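Local coordinates for protein B-agarase (Saccharophagus degradans, PDB 4BQ2) that hydrolyses the beta-1,4-galactosidic bonds of agarose as a family 50 glycoside hydrolase that works from the chain end, an exo-beta-agarase, at residues Ser117-Glu122 / Pro142-Ser147; Asp128-Asn133 / Ala448-Ala453; Phe604-Met609 / Ser628-Leu633; Ile655-His660 / Asn715-Phe720. One frame throughout, in Å; residues are numbered along the deposited sequence.

Interaction 1 of 4, residues Ser117-Glu122 / Pro142-Ser147; sequences SGHDLE and PPTWTS
His119 and Thr144 join two parts of the long loop that links strand 110-115 to strand 150-155 in the CBM-like domain. Their polar contact is one hydrogen bond between His119 ND1 and Thr144 OG1, 2.8 Å long and nearly straight at 167°, with either atom able to be the donor. The hydroxyl lies at the edge of the imidazole, close to its plane, which would help set how the ring is turned. OG1 is gripped a second time by Lys115 NZ from the neighbouring strand. Thr144 holds it between its backbone N and carbonyl carbon (chi1 51°), leaving the methyl CG2 to face Asp120.

Thr144 CG2 makes a van der Waals contact with Asp120 CG, 3.7 Å away. The carboxylate itself is tied down by charge and hydrogen bonding: OD1 forms a salt bridge with Lys115, and OD2 takes a hydrogen bond from Asn141. A water also lies between the two loop parts, 2.6 Å from Asp120 OD2 and 2.8 Å from Pro142 O.

The aromatic contribution comes from Trp145, whose other ring partner is Tyr113, stacked on it from strand 110-115. The His119 and Trp145 planes are almost perpendicular, at 87°, and meet obliquely. Their nearest approach is His119 CE1 to Trp145 CE3, 3.5 Å.

Interaction 2 of 4, residues Asp128-Asn133 / Ala448-Ala453; sequences DVNDLN and ADFWGA
Asn130 ND2 donates to the backbone oxygen Asp449 O at 2.8 Å, the polar bond that ties a turn of the CBM-like domain to the loop between strands 443-444 and 454-455. The turn is a type I beta turn from Asp128 to Asp131, and Asp128 adds an Asx turn to it: its OD1 accepts from Asn130 N, which approaches from above the carboxylate plane. The backbone carrying Asn130 is therefore braced by the residue two places earlier. Across the contact, the amide nitrogen reaches Asp449 O in the carbonyl plane, on a lone pair, with an N-H...O angle of 151°. A second carbonyl is also near, with Phe450 O 3.2 Å from Asn130 ND2, but the angle is too poor for a second bond.

Beside this bond runs the apolar half of the contact. Phe450 CG is anti to its own backbone N (chi1 -170°), which brings the ring back along the Asn130 side chain, the amide and ring planes 52° apart. Leu132 arrives from the other direction and sets CD1 3.7 Å from Phe450 CZ. His366 meets the rings of both Phe450 and Trp451, and Phe450 CD2 sits 3.6 Å above the centre of the Trp451 ring.

Interaction 3 of 4, residues Phe604-Met609 / Ser628-Leu633; sequences FPDWGM and SYKEGL
Asp606 and Lys630 carry this contact between them: a salt bridge in which NZ of the lysine donates to OD2 of the aspartate at 2.6 Å. The ammonium group comes from above the carboxylate plane, 40° out of it. The lysine methylene next to the charge follows it in, with Lys630 CE 3.4 Å from Asp606 OD2, while the two side chains cross at a slant.

Asp606 occupies the second position of a type I beta turn that runs from Pro605 to Gly608, closed by the bond from Gly608 N to Pro605 O. Its CG sits between backbone N and carbonyl carbon (chi1 73°), with the carboxylate directed at the other loop. Lys630 starts out beside the contact, and a bend at chi2 (-68°) swings the rest of its chain over to the acid. Asp606 is exposed, so the bridge lies at the protein surface.

Ser628 also loses some surface here, though its side chain does not touch the facing loop; its carbonyl oxygen bonds to Tyr683 OH on helix 673-688. Backbone hydrogen bonds of Phe604 with Ser625 and Asn627 set the two chains side by side just before they diverge, consistent with successive loops at the C-terminal end of the (beta/alpha)8 barrel expected for this family.

Interaction 4 of 4, residues Ile655-His660 / Asn715-Phe720; sequences IGAMDH and NYNVGF
An inverse gamma turn centred on Asn717 presses against the extended backbone around Gly656 and Ala657, in the buried loops that follow strands 693-699 and 648-652. The turn pulls Val718 N back to Tyr716 O in a weak bond and leaves the carbonyl of its central residue directed at the facing chain. Asn717 O comes within 3.1 Å of Gly656 CA. Because that residue is a glycine, the two backbones can close to 4.8 Å between the CA atoms of Gly656 and Asn717.

The amide side chain makes the hydrogen bond. With CG anti to the backbone N (chi1 174°), it lies alongside Ala657, and Asn717 ND2 donates to Ala657 O at 3.1 Å. This bond is bent, 142° at the hydrogen, and the donor stands above the carbonyl plane, not on a lone pair. Asn717 ND2 is also 2.9 Å from Ala657 N, but both are donors and no bond joins them.

Arg676 of helix 673-688 tethers both loops, its NE to Ile655 O and its NH2 to Gly719 O. Farther along, His660 NE2 is hydrogen-bonded to Asp722 OD2, just past residues 715-720 in the same loop. A bound glycerol, probably from the crystallisation liquor, lies about 5 Å from the Asn717 side chain, consistent with a pocket here. Tightly packed loops after neighbouring parallel strands are typical of the C-terminal face of a (beta/alpha)8 barrel, where enzymes of this fold keep their active site.

Interaction 1 lies wholly in the CBM-like domain, and interaction 2 crosses it along the chain: residues 128-133 come from the same long loop between strands 110-115 and 150-155 but reach out to residues 448-453. Interactions 3 and 4 follow in series, centres 19 Å apart. Residues 604-609 follow strand 598-599; the other three segments follow strands 624-627, 648-652 and 693-699, parallel neighbours in one sheet. Interaction 2 meets interaction 3 directly, where Phe450 and Trp451 pack on Trp607. Interaction 4 stays about 6 Å from interaction 1 at the nearest atoms, though Asn715 ND2 is hydrogen-bonded to Ser140 O in the 110-115/150-155 loop. This is consistent with the CBM-like domain packing against loops of the catalytic barrel.

Interaction 1 of 4, residues Ser117-Glu122 / Pro142-Ser147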
loop_
_atom_site.group_PDB
_atom_site.type_symbol
_atom_site.label_atom_id
_atom_site.label_comp_id
_atom_site.label_asym_id
_atom_site.label_seq_id
_atom_site.Cartn_x
_atom_site.Cartn_y
_atom_site.Cartn_z
ATOM N N SER A 117 -11.708 -19.853 13.286
ATOM C CA SER A 117 -10.796 -20.589 14.179
ATOM C C SER A 117 -10.105 -21.711 13.403
ATOM O O SER A 117 -10.587 -22.149 12.353
ATOM C CB SER A 117 -11.584 -21.220 15.318
ATOM O OG SER A 117 -12.566 -22.110 14.780
ATOM N N GLY A 118 -8.968 -22.169 13.933
ATOM C CA GLY A 118 -8.301 -23.336 13.407
ATOM C C GLY A 118 -7.234 -23.047 12.361
ATOM O O GLY A 118 -7.041 -21.896 11.951
ATOM N N HIS A 119 -6.539 -24.114 11.952
ATOM C CA HIS A 119 -5.618 -24.108 10.815
ATOM C C HIS A 119 -4.597 -22.998 10.962
ATOM O O HIS A 119 -3.951 -22.884 12.015
ATOM C CB HIS A 119 -6.411 -24.060 9.490
ATOM C CG HIS A 119 -7.266 -25.269 9.256
ATOM N ND1 HIS A 119 -7.612 -25.705 7.991
ATOM C CD2 HIS A 119 -7.822 -26.153 10.123
ATOM C CE1 HIS A 119 -8.369 -26.786 8.097
ATOM N NE2 HIS A 119 -8.501 -27.083 9.382
ATOM N N ASP A 120 -4.449 -22.157 9.943
ATOM C CA ASP A 120 -3.427 -21.125 10.017
ATOM C C ASP A 120 -3.800 -19.932 10.884
ATOM O O ASP A 120 -3.059 -18.941 10.913
ATOM C CB ASP A 120 -2.916 -20.707 8.621
ATOM C CG ASP A 120 -4.046 -20.302 7.638
ATOM O OD1 ASP A 120 -5.248 -20.490 7.935
ATOM O OD2 ASP A 120 -3.698 -19.818 6.522
ATOM N N LEU A 121 -4.933 -20.017 11.589
ATOM C CA LEU A 121 -5.233 -19.052 12.653
ATOM C C LEU A 121 -4.599 -19.410 13.986
ATOM O O LEU A 121 -4.363 -18.518 14.792
ATOM C CB LEU A 121 -6.743 -18.810 12.836
ATOM C CG LEU A 121 -7.580 -18.251 11.668
ATOM C CD1 LEU A 121 -9.003 -17.953 12.142
ATOM C CD2 LEU A 121 -6.976 -17.001 11.032
ATOM N N GLU A 122 -4.281 -20.689 14.199
ATOM C CA GLU A 122 -3.886 -21.189 15.528
ATOM C C GLU A 122 -2.621 -20.549 16.106
ATOM O O GLU A 122 -2.647 -20.009 17.216
ATOM C CB GLU A 122 -3.756 -22.709 15.529
ATOM C CG GLU A 122 -5.073 -23.408 15.273
ATOM C CD GLU A 122 -5.283 -24.583 16.200
ATOM O OE1 GLU A 122 -4.498 -25.551 16.107
ATOM O OE2 GLU A 122 -6.219 -24.530 17.031
ATOM N N PRO A 142 -1.920 -19.542 0.877
ATOM C CA PRO A 142 -2.708 -20.439 0.046
ATOM C C PRO A 142 -3.750 -21.093 0.947
ATOM O O PRO A 142 -3.558 -21.126 2.159
ATOM C CB PRO A 142 -1.679 -21.473 -0.464
ATOM C CG PRO A 142 -0.480 -21.318 0.400
ATOM C CD PRO A 142 -0.503 -19.936 0.991
ATOM N N PRO A 143 -4.844 -21.605 0.378
ATOM C CA PRO A 143 -5.846 -22.214 1.271
ATOM C C PRO A 143 -5.294 -23.437 2.015
ATOM O O PRO A 143 -4.372 -24.087 1.522
ATOM C CB PRO A 143 -6.975 -22.616 0.311
ATOM C CG PRO A 143 -6.379 -22.591 -1.046
ATOM C CD PRO A 143 -5.314 -21.538 -1.012
ATOM N N THR A 144 -5.836 -23.744 3.191
ATOM C CA THR A 144 -5.353 -24.881 3.979
ATOM C C THR A 144 -6.071 -26.193 3.667
ATOM O O THR A 144 -5.823 -27.209 4.323
ATOM C CB THR A 144 -5.449 -24.604 5.484
ATOM O OG1 THR A 144 -6.770 -24.152 5.785
ATOM C CG2 THR A 144 -4.436 -23.543 5.890
ATOM N N TRP A 145 -6.994 -26.154 2.709
ATOM C CA TRP A 145 -7.540 -27.363 2.111
ATOM C C TRP A 145 -7.932 -27.053 0.676
ATOM O O TRP A 145 -7.960 -25.883 0.288
ATOM C CB TRP A 145 -8.749 -27.872 2.881
ATOM C CG TRP A 145 -9.952 -26.935 2.900
ATOM C CD1 TRP A 145 -10.949 -26.848 1.967
ATOM C CD2 TRP A 145 -10.266 -25.975 3.911
ATOM N NE1 TRP A 145 -11.885 -25.898 2.350
ATOM C CE2 TRP A 145 -11.478 -25.341 3.532
ATOM C CE3 TRP A 145 -9.652 -25.595 5.104
ATOM C CZ2 TRP A 145 -12.082 -24.357 4.314
ATOM C CZ3 TRP A 145 -10.251 -24.614 5.879
ATOM C CH2 TRP A 145 -11.456 -24.001 5.476
ATOM N N THR A 146 -8.276 -28.093 -0.082
ATOM C CA THR A 146 -8.673 -27.974 -1.484
ATOM C C THR A 146 -10.175 -28.080 -1.665
ATOM O O THR A 146 -10.812 -29.032 -1.182
ATOM C CB THR A 146 -7.994 -29.069 -2.335
ATOM O OG1 THR A 146 -6.579 -28.923 -2.206
ATOM C CG2 THR A 146 -8.386 -28.928 -3.816
ATOM N N SER A 147 -10.751 -27.088 -2.339
ATOM C CA SER A 147 -12.176 -27.096 -2.667
ATOM C C SER A 147 -12.460 -26.098 -3.792
ATOM O O SER A 147 -11.582 -25.329 -4.166
ATOM C CB SER A 147 -13.015 -26.755 -1.428
ATOM O OG SER A 147 -12.829 -25.401 -1.049
HETATM O O HOH W 1 -5.106 -20.254 4.331
#

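Interaction 2 of 4, residues Asp128-Asn133 / Ala448-Ala453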
loop_
_atom_site.group_PDB
_atom_site.type_symbol
_atom_site.label_atom_id
_atom_site.label_comp_id
_atom_site.label_asym_id
_atom_site.label_seq_id
_atom_site.Cartn_x
_atom_site.Cartn_y
_atom_site.Cartn_z
ATOM N N ASP A 128 3.839 -9.633 17.172
ATOM C CA ASP A 128 3.898 -8.178 16.962
ATOM C C ASP A 128 2.573 -7.607 16.436
ATOM O O ASP A 128 2.019 -8.121 15.466
ATOM C CB ASP A 128 5.058 -7.844 16.007
ATOM C CG ASP A 128 5.008 -6.409 15.467
ATOM O OD1 ASP A 128 4.778 -5.457 16.246
ATOM O OD2 ASP A 128 5.223 -6.232 14.246
ATOM N N VAL A 129 2.074 -6.549 17.082
ATOM C CA VAL A 129 0.841 -5.855 16.655
ATOM C C VAL A 129 0.914 -5.336 15.197
ATOM O O VAL A 129 -0.081 -5.361 14.470
ATOM C CB VAL A 129 0.444 -4.719 17.655
ATOM C CG1 VAL A 129 1.505 -3.617 17.723
ATOM C CG2 VAL A 129 -0.934 -4.147 17.335
ATOM N N ASN A 130 2.097 -4.888 14.771
ATOM C CA ASN A 130 2.294 -4.411 13.394
ATOM C C ASN A 130 2.557 -5.524 12.380
ATOM O O ASN A 130 2.833 -5.239 11.205
ATOM C CB ASN A 130 3.439 -3.394 13.336
ATOM C CG ASN A 130 3.072 -2.075 13.982
ATOM O OD1 ASN A 130 1.899 -1.830 14.293
ATOM N ND2 ASN A 130 4.067 -1.220 14.193
ATOM N N ASP A 131 2.482 -6.778 12.837
ATOM C CA ASP A 131 2.620 -7.915 11.935
ATOM C C ASP A 131 1.258 -8.311 11.361
ATOM O O ASP A 131 0.501 -9.060 12.003
ATOM C CB ASP A 131 3.298 -9.110 12.623
ATOM C CG ASP A 131 3.495 -10.270 11.674
ATOM O OD1 ASP A 131 3.305 -10.056 10.455
ATOM O OD2 ASP A 131 3.814 -11.392 12.121
ATOM N N LEU A 132 0.949 -7.806 10.156
ATOM C CA LEU A 132 -0.330 -8.111 9.498
ATOM C C LEU A 132 -0.329 -9.475 8.804
ATOM O O LEU A 132 -1.340 -9.913 8.333
ATOM C CB LEU A 132 -0.707 -7.010 8.482
ATOM C CG LEU A 132 -0.676 -5.595 9.108
ATOM C CD1 LEU A 132 -1.095 -4.527 8.112
ATOM C CD2 LEU A 132 -1.551 -5.527 10.352
ATOM N N ASN A 133 0.827 -10.117 8.713
ATOM C CA ASN A 133 0.950 -11.397 8.020
ATOM C C ASN A 133 0.418 -12.571 8.812
ATOM O O ASN A 133 0.180 -12.458 10.013
ATOM C CB ASN A 133 2.428 -11.667 7.732
ATOM C CG ASN A 133 3.057 -10.554 6.947
ATOM O OD1 ASN A 133 3.989 -9.873 7.421
ATOM N ND2 ASN A 133 2.538 -10.331 5.762
ATOM N N ALA A 448 0.594 4.461 17.871
ATOM C CA ALA A 448 0.231 3.379 16.930
ATOM C C ALA A 448 1.059 3.493 15.661
ATOM O O ALA A 448 0.529 3.398 14.537
ATOM C CB ALA A 448 -1.260 3.405 16.597
ATOM N N ASP A 449 2.358 3.722 15.854
ATOM C CA ASP A 449 3.280 3.944 14.752
ATOM C C ASP A 449 3.406 2.649 13.968
ATOM O O ASP A 449 3.755 1.589 14.536
ATOM C CB ASP A 449 4.656 4.344 15.282
ATOM C CG ASP A 449 4.623 5.594 16.120
ATOM O OD1 ASP A 449 3.802 6.506 15.854
ATOM O OD2 ASP A 449 5.456 5.666 17.052
ATOM N N PHE A 450 3.128 2.741 12.671
ATOM C CA PHE A 450 3.121 1.582 11.819
ATOM C C PHE A 450 4.486 1.229 11.214
ATOM O O PHE A 450 5.135 0.259 11.618
ATOM C CB PHE A 450 2.044 1.699 10.731
ATOM C CG PHE A 450 1.854 0.412 9.999
ATOM C CD1 PHE A 450 1.216 -0.660 10.633
ATOM C CD2 PHE A 450 2.407 0.222 8.727
ATOM C CE1 PHE A 450 1.085 -1.881 10.001
ATOM C CE2 PHE A 450 2.263 -1.003 8.080
ATOM C CZ PHE A 450 1.611 -2.057 8.725
ATOM N N TRP A 451 4.922 1.986 10.219
ATOM C CA TRP A 451 6.224 1.692 9.579
ATOM C C TRP A 451 7.435 1.914 10.509
ATOM O O TRP A 451 8.495 1.321 10.306
ATOM C CB TRP A 451 6.367 2.521 8.304
ATOM C CG TRP A 451 5.403 2.164 7.181
ATOM C CD1 TRP A 451 4.517 3.012 6.556
ATOM C CD2 TRP A 451 5.275 0.892 6.519
ATOM N NE1 TRP A 451 3.843 2.348 5.565
ATOM C CE2 TRP A 451 4.280 1.039 5.526
ATOM C CE3 TRP A 451 5.894 -0.364 6.687
ATOM C CZ2 TRP A 451 3.886 -0.023 4.687
ATOM C CZ3 TRP A 451 5.511 -1.421 5.851
ATOM C CH2 TRP A 451 4.514 -1.241 4.861
ATOM N N GLY A 452 7.283 2.760 11.526
ATOM C CA GLY A 452 8.394 3.141 12.398
ATOM C C GLY A 452 8.012 4.297 13.284
ATOM O O GLY A 452 6.958 4.919 13.093
ATOM N N ALA A 453 8.856 4.597 14.264
ATOM C CA ALA A 453 8.599 5.708 15.181
ATOM C C ALA A 453 8.678 7.054 14.449
ATOM O O ALA A 453 9.377 7.185 13.429
ATOM C CB ALA A 453 9.603 5.684 16.326
#

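Interaction 3 of 4, residues Phe604-Met609 / Ser628-Leu633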
loop_
_atom_site.group_PDB
_atom_site.type_symbol
_atom_site.label_atom_id
_atom_site.label_comp_id
_atom_site.label_asym_id
_atom_site.label_seq_id
_atom_site.Cartn_x
_atom_site.Cartn_y
_atom_site.Cartn_z
ATOM N N PHE A 604 0.626 10.895 1.986
ATOM C CA PHE A 604 -0.323 10.597 3.079
ATOM C C PHE A 604 -1.220 9.426 2.701
ATOM O O PHE A 604 -1.881 9.451 1.649
ATOM C CB PHE A 604 -1.256 11.798 3.320
ATOM C CG PHE A 604 -0.570 13.057 3.759
ATOM C CD1 PHE A 604 0.293 13.062 4.851
ATOM C CD2 PHE A 604 -0.850 14.264 3.118
ATOM C CE1 PHE A 604 0.884 14.239 5.283
ATOM C CE2 PHE A 604 -0.265 15.444 3.542
ATOM C CZ PHE A 604 0.592 15.433 4.641
ATOM N N PRO A 605 -1.278 8.396 3.555
ATOM C CA PRO A 605 -2.270 7.336 3.344
ATOM C C PRO A 605 -3.598 7.720 3.984
ATOM O O PRO A 605 -3.668 8.723 4.731
ATOM C CB PRO A 605 -1.671 6.146 4.097
ATOM C CG PRO A 605 -0.842 6.757 5.196
ATOM C CD PRO A 605 -0.503 8.201 4.794
ATOM N N ASP A 606 -4.640 6.937 3.738
ATOM C CA ASP A 606 -5.931 7.228 4.375
ATOM C C ASP A 606 -5.939 7.103 5.900
ATOM O O ASP A 606 -6.732 7.732 6.578
ATOM C CB ASP A 606 -7.064 6.464 3.693
ATOM C CG ASP A 606 -7.069 4.992 4.006
ATOM O OD1 ASP A 606 -6.044 4.414 4.428
ATOM O OD2 ASP A 606 -8.146 4.400 3.825
ATOM N N TRP A 607 -5.017 6.325 6.445
ATOM C CA TRP A 607 -4.910 6.167 7.895
ATOM C C TRP A 607 -3.925 7.150 8.516
ATOM O O TRP A 607 -3.561 7.044 9.698
ATOM C CB TRP A 607 -4.572 4.691 8.239
ATOM C CG TRP A 607 -3.436 4.104 7.410
ATOM C CD1 TRP A 607 -3.555 3.379 6.258
ATOM C CD2 TRP A 607 -2.019 4.205 7.682
ATOM N NE1 TRP A 607 -2.309 3.025 5.800
ATOM C CE2 TRP A 607 -1.351 3.512 6.652
ATOM C CE3 TRP A 607 -1.262 4.811 8.697
ATOM C CZ2 TRP A 607 0.057 3.403 6.592
ATOM C CZ3 TRP A 607 0.165 4.703 8.650
ATOM C CH2 TRP A 607 0.798 3.993 7.588
ATOM N N GLY A 608 -3.464 8.117 7.729
ATOM C CA GLY A 608 -2.491 9.043 8.242
ATOM C C GLY A 608 -2.614 10.429 7.648
ATOM O O GLY A 608 -1.600 11.051 7.299
ATOM N N MET A 609 -3.837 10.934 7.506
ATOM C CA MET A 609 -3.960 12.309 7.001
ATOM C C MET A 609 -4.919 13.228 7.808
ATOM O O MET A 609 -5.840 13.832 7.220
ATOM C CB MET A 609 -4.342 12.297 5.519
ATOM C CG MET A 609 -5.580 11.456 5.200
ATOM S SD MET A 609 -5.915 11.339 3.421
ATOM C CE MET A 609 -6.604 12.955 3.016
ATOM N N SER A 628 -3.720 6.518 -2.217
ATOM C CA SER A 628 -5.140 6.241 -2.025
ATOM C C SER A 628 -5.524 4.951 -2.738
ATOM O O SER A 628 -5.754 4.922 -3.970
ATOM C CB SER A 628 -6.027 7.432 -2.474
ATOM O OG SER A 628 -7.414 7.204 -2.147
ATOM N N TYR A 629 -5.551 3.871 -1.964
ATOM C CA TYR A 629 -5.907 2.584 -2.505
ATOM C C TYR A 629 -7.412 2.383 -2.370
ATOM O O TYR A 629 -7.889 1.808 -1.400
ATOM C CB TYR A 629 -5.146 1.502 -1.757
ATOM C CG TYR A 629 -3.633 1.502 -2.004
ATOM C CD1 TYR A 629 -3.101 0.878 -3.131
ATOM C CD2 TYR A 629 -2.761 2.033 -1.076
ATOM C CE1 TYR A 629 -1.727 0.842 -3.349
ATOM C CE2 TYR A 629 -1.379 2.015 -1.291
ATOM C CZ TYR A 629 -0.876 1.395 -2.426
ATOM O OH TYR A 629 0.508 1.332 -2.638
ATOM N N LYS A 630 -8.128 2.824 -3.386
ATOM C CA LYS A 630 -9.584 2.781 -3.438
ATOM C C LYS A 630 -9.891 2.540 -4.913
ATOM O O LYS A 630 -8.970 2.449 -5.737
ATOM C CB LYS A 630 -10.181 4.157 -3.013
ATOM C CG LYS A 630 -9.735 4.681 -1.654
ATOM C CD LYS A 630 -10.262 3.831 -0.483
ATOM C CE LYS A 630 -9.624 4.329 0.802
ATOM N NZ LYS A 630 -9.504 3.300 1.867
ATOM N N GLU A 631 -11.164 2.415 -5.250
ATOM C CA GLU A 631 -11.592 2.311 -6.656
ATOM C C GLU A 631 -11.565 3.620 -7.457
ATOM O O GLU A 631 -11.600 3.623 -8.695
ATOM C CB GLU A 631 -12.955 1.596 -6.728
ATOM C CG GLU A 631 -12.755 0.122 -6.290
ATOM C CD GLU A 631 -14.035 -0.733 -6.269
ATOM O OE1 GLU A 631 -14.989 -0.435 -7.022
ATOM O OE2 GLU A 631 -14.049 -1.757 -5.530
ATOM N N GLY A 632 -11.495 4.723 -6.733
ATOM C CA GLY A 632 -11.271 6.027 -7.344
ATOM C C GLY A 632 -11.271 7.083 -6.273
ATOM O O GLY A 632 -11.012 6.803 -5.076
ATOM N N LEU A 633 -11.533 8.307 -6.711
ATOM C CA LEU A 633 -11.510 9.467 -5.843
ATOM C C LEU A 633 -12.940 9.984 -5.661
ATOM O O LEU A 633 -13.407 10.799 -6.458
ATOM C CB LEU A 633 -10.587 10.551 -6.437
ATOM C CG LEU A 633 -9.145 10.176 -6.768
ATOM C CD1 LEU A 633 -8.408 11.488 -7.136
ATOM C CD2 LEU A 633 -8.421 9.428 -5.629
#

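Interaction 4 of 4, residues Ile655-His660 / Asn715-Phe720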
loop_
_atom_site.group_PDB
_atom_site.type_symbol
_atom_site.label_atom_id
_atom_site.label_comp_id
_atom_site.label_asym_id
_atom_site.label_seq_id
_atom_site.Cartn_x
_atom_site.Cartn_y
_atom_site.Cartn_z
ATOM N N ILE A 655 -4.762 -2.200 -8.367
ATOM C CA ILE A 655 -5.845 -3.212 -8.327
ATOM C C ILE A 655 -5.202 -4.541 -8.723
ATOM O O ILE A 655 -4.422 -4.587 -9.672
ATOM C CB ILE A 655 -6.959 -2.878 -9.355
ATOM C CG1 ILE A 655 -7.571 -1.505 -9.057
ATOM C CG2 ILE A 655 -8.065 -3.938 -9.339
ATOM C CD1 ILE A 655 -7.114 -0.400 -10.008
ATOM N N GLY A 656 -5.469 -5.604 -7.968
ATOM C CA GLY A 656 -4.939 -6.941 -8.325
ATOM C C GLY A 656 -6.029 -7.979 -8.532
ATOM O O GLY A 656 -7.230 -7.719 -8.310
ATOM N N ALA A 657 -5.615 -9.177 -8.944
ATOM C CA ALA A 657 -6.579 -10.265 -9.194
ATOM C C ALA A 657 -5.901 -11.570 -8.782
ATOM O O ALA A 657 -4.703 -11.576 -8.471
ATOM C CB ALA A 657 -6.965 -10.297 -10.677
ATOM N N MET A 658 -6.661 -12.663 -8.799
ATOM C CA MET A 658 -6.154 -13.955 -8.310
ATOM C C MET A 658 -6.122 -15.030 -9.392
ATOM O O MET A 658 -5.973 -16.229 -9.085
ATOM C CB MET A 658 -7.003 -14.410 -7.112
ATOM C CG MET A 658 -7.105 -13.340 -6.030
ATOM S SD MET A 658 -8.257 -13.735 -4.710
ATOM C CE MET A 658 -7.258 -14.948 -3.840
ATOM N N ASP A 659 -6.245 -14.603 -10.649
ATOM C CA ASP A 659 -6.276 -15.512 -11.801
ATOM C C ASP A 659 -4.903 -15.730 -12.501
ATOM O O ASP A 659 -4.841 -16.331 -13.586
ATOM C CB ASP A 659 -7.290 -15.016 -12.819
ATOM C CG ASP A 659 -6.918 -13.638 -13.410
ATOM O OD1 ASP A 659 -6.013 -12.941 -12.882
ATOM O OD2 ASP A 659 -7.536 -13.265 -14.412
ATOM N N HIS A 660 -3.825 -15.264 -11.876
ATOM C CA HIS A 660 -2.470 -15.456 -12.382
ATOM C C HIS A 660 -1.571 -15.950 -11.269
ATOM O O HIS A 660 -0.370 -15.622 -11.202
ATOM C CB HIS A 660 -1.992 -14.120 -12.966
ATOM C CG HIS A 660 -0.840 -14.209 -13.910
ATOM N ND1 HIS A 660 -1.000 -14.389 -15.270
ATOM C CD2 HIS A 660 0.481 -13.986 -13.708
ATOM C CE1 HIS A 660 0.183 -14.326 -15.855
ATOM N NE2 HIS A 660 1.098 -14.074 -14.930
ATOM N N ASN A 715 2.496 -9.884 -0.688
ATOM C CA ASN A 715 2.612 -10.914 -1.716
ATOM C C ASN A 715 1.575 -10.713 -2.797
ATOM O O ASN A 715 0.859 -11.645 -3.167
ATOM C CB ASN A 715 2.504 -12.342 -1.085
ATOM C CG ASN A 715 1.162 -12.605 -0.380
ATOM O OD1 ASN A 715 0.418 -11.675 -0.033
ATOM N ND2 ASN A 715 0.838 -13.890 -0.189
ATOM N N TYR A 716 1.479 -9.480 -3.305
ATOM C CA TYR A 716 0.345 -9.055 -4.112
ATOM C C TYR A 716 0.511 -9.084 -5.636
ATOM O O TYR A 716 1.605 -8.855 -6.155
ATOM C CB TYR A 716 0.032 -7.577 -3.753
ATOM C CG TYR A 716 -0.249 -7.226 -2.299
ATOM C CD1 TYR A 716 -0.774 -8.171 -1.398
ATOM C CD2 TYR A 716 -0.064 -5.913 -1.841
ATOM C CE1 TYR A 716 -1.047 -7.841 -0.084
ATOM C CE2 TYR A 716 -0.366 -5.554 -0.531
ATOM C CZ TYR A 716 -0.862 -6.507 0.344
ATOM O OH TYR A 716 -1.168 -6.151 1.652
ATOM N N ASN A 717 -0.608 -9.231 -6.347
ATOM C CA ASN A 717 -0.648 -9.065 -7.801
ATOM C C ASN A 717 -0.824 -7.607 -8.144
ATOM O O ASN A 717 -1.885 -7.198 -8.568
ATOM C CB ASN A 717 -1.767 -9.908 -8.445
ATOM C CG ASN A 717 -1.929 -9.634 -9.948
ATOM O OD1 ASN A 717 -0.934 -9.348 -10.686
ATOM N ND2 ASN A 717 -3.153 -9.661 -10.402
ATOM N N VAL A 718 0.237 -6.826 -7.983
ATOM C CA VAL A 718 0.132 -5.397 -8.160
ATOM C C VAL A 718 1.063 -4.908 -9.265
ATOM O O VAL A 718 1.234 -3.702 -9.436
ATOM C CB VAL A 718 0.333 -4.651 -6.824
ATOM C CG1 VAL A 718 -0.810 -5.006 -5.887
ATOM C CG2 VAL A 718 1.673 -4.980 -6.181
ATOM N N GLY A 719 1.619 -5.854 -10.035
ATOM C CA GLY A 719 2.583 -5.503 -11.096
ATOM C C GLY A 719 1.930 -5.179 -12.427
ATOM O O GLY A 719 0.825 -5.656 -12.717
ATOM N N PHE A 720 2.605 -4.341 -13.216
ATOM C CA PHE A 720 2.399 -4.332 -14.674
ATOM C C PHE A 720 3.127 -5.515 -15.330
ATOM O O PHE A 720 2.793 -5.904 -16.437
ATOM C CB PHE A 720 2.846 -2.985 -15.284
ATOM C CG PHE A 720 1.720 -2.006 -15.434
ATOM C CD1 PHE A 720 1.001 -1.575 -14.325
ATOM C CD2 PHE A 720 1.344 -1.551 -16.705
ATOM C CE1 PHE A 720 -0.049 -0.659 -14.474
ATOM C CE2 PHE A 720 0.293 -0.658 -16.853
ATOM C CZ PHE A 720 -0.415 -0.208 -15.739
#